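Local coordinates for protein DegQ (Legionella pneumophila, PDB 4YO1) that probably acts as a periplasmic serine endopeptidase of the HtrA type, its trypsin-like domain followed by a PDZ domain in this shortened construct, at residues L206-A209 / K210-I214. The protein carries 1 engineered substitution. Sequence-based numbering, arbitrary orientation.
Sequences LVNA and KGELI. With CD (cadmium ion), chain B.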
# COMPACT_ATOMS: atom_id res chain seq x y z
N LEU A 206 -10.67 -6.40 10.78
CA LEU A 206 -9.97 -6.91 9.61
C LEU A 206 -10.83 -7.99 8.96
O LEU A 206 -11.14 -9.00 9.59
CB LEU A 206 -8.61 -7.48 9.99
CG LEU A 206 -7.78 -7.86 8.76
CD1 LEU A 206 -7.26 -6.60 8.09
CD2 LEU A 206 -6.64 -8.79 9.13
N VAL A 207 -11.22 -7.81 7.71
CA VAL A 207 -12.05 -8.82 7.06
C VAL A 207 -11.43 -9.40 5.79
O VAL A 207 -10.63 -8.74 5.12
CB VAL A 207 -13.47 -8.29 6.73
CG1 VAL A 207 -14.10 -7.67 7.96
CG2 VAL A 207 -13.42 -7.30 5.59
N ASN A 208 -11.81 -10.63 5.45
CA ASN A 208 -11.35 -11.27 4.22
C ASN A 208 -12.08 -10.77 2.96
O ASN A 208 -12.89 -9.83 3.01
CB ASN A 208 -11.43 -12.80 4.30
CG ASN A 208 -12.84 -13.30 4.51
OD1 ASN A 208 -13.82 -12.58 4.29
ND2 ASN A 208 -12.96 -14.55 4.95
N ALA A 209 -11.80 -11.41 1.83
CA ALA A 209 -12.34 -10.98 0.55
C ALA A 209 -13.82 -11.32 0.41
O ALA A 209 -14.43 -11.05 -0.62
CB ALA A 209 -11.55 -11.61 -0.59
N LYS A 210 -14.38 -11.90 1.46
CA LYS A 210 -15.74 -12.42 1.45
C LYS A 210 -16.53 -11.64 2.48
O LYS A 210 -17.71 -11.91 2.72
CB LYS A 210 -15.70 -13.91 1.83
CG LYS A 210 -16.64 -14.78 1.06
CD LYS A 210 -16.07 -16.18 0.89
CE LYS A 210 -14.78 -16.15 0.08
NZ LYS A 210 -14.35 -17.52 -0.37
N GLY A 211 -15.86 -10.67 3.09
CA GLY A 211 -16.47 -9.82 4.10
C GLY A 211 -16.56 -10.48 5.46
O GLY A 211 -17.20 -9.95 6.38
N GLU A 212 -15.94 -11.65 5.60
CA GLU A 212 -15.97 -12.34 6.88
C GLU A 212 -14.93 -11.71 7.78
O GLU A 212 -13.81 -11.43 7.38
CB GLU A 212 -15.70 -13.84 6.71
CG GLU A 212 -16.29 -14.44 5.43
CD GLU A 212 -16.14 -15.95 5.36
OE1 GLU A 212 -15.74 -16.59 6.35
OE2 GLU A 212 -16.44 -16.51 4.30
N LEU A 213 -15.34 -11.46 9.02
CA LEU A 213 -14.47 -10.91 10.04
C LEU A 213 -13.43 -11.94 10.45
O LEU A 213 -13.75 -12.94 11.10
CB LEU A 213 -15.29 -10.49 11.26
CG LEU A 213 -14.49 -10.08 12.50
CD1 LEU A 213 -13.76 -8.76 12.27
CD2 LEU A 213 -15.42 -10.03 13.70
N ILE A 214 -12.17 -11.70 10.09
CA ILE A 214 -11.11 -12.65 10.41
C ILE A 214 -10.12 -12.15 11.44
O ILE A 214 -9.22 -12.89 11.84
CB ILE A 214 -10.31 -13.06 9.16
CG1 ILE A 214 -10.07 -11.85 8.27
CG2 ILE A 214 -11.05 -14.13 8.41
CD1 ILE A 214 -8.66 -11.70 7.85
CD CD B . -15.28 -18.45 4.90
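Asn208 turns its side chain back over the beta turn that it opens, and its OD1 accepts from two backbone amides on opposite faces of the amide plane. Glu212 N, 2.7 Å from Asn208 OD1, is only tilted from that plane, whereas Lys210 N, 3.0 Å from it, stands well above. The Lys210 bond makes an Asx turn: with chi1 at 62°, CG lies between the backbone N and the carbonyl carbon, and asparagine's short side chain lets OD1 reach the turn's amides. Gly211 N bonds to Asn208 O (3.1 Å), closing a type I turn with a G1 bulge, a 3:5 hairpin; Gly211, in the bulge position, readily adopts the positive phi of 79°.

Glu212 crosses Asn208 at a slant: Asn208 ND2 lies against Glu212 CB (3.3 Å) and CG, the amide and carboxylate planes 76° apart. Beyond CG the extended glutamate carries its carboxylate to a cadmium ion, which both oxygens bind. Asn208 N to Glu212 O and Ile214 N to Leu206 O join the hairpin's arms. Between them Val207 and Leu213, a non-hydrogen-bonded antiparallel pair, point to one buried face, suiting apolar residues; on the opposite face Leu206 CD2 meets Ile214 CD1 at 3.8 Å.

The hairpin links strands 205-207 and 213-217 of a six-stranded trypsin-like barrel; Leu206 and Ile214 pack on Val151 of strand 150-155, while Leu213 reaches Val79 and Ile81 of strand 74-82 in the other barrel.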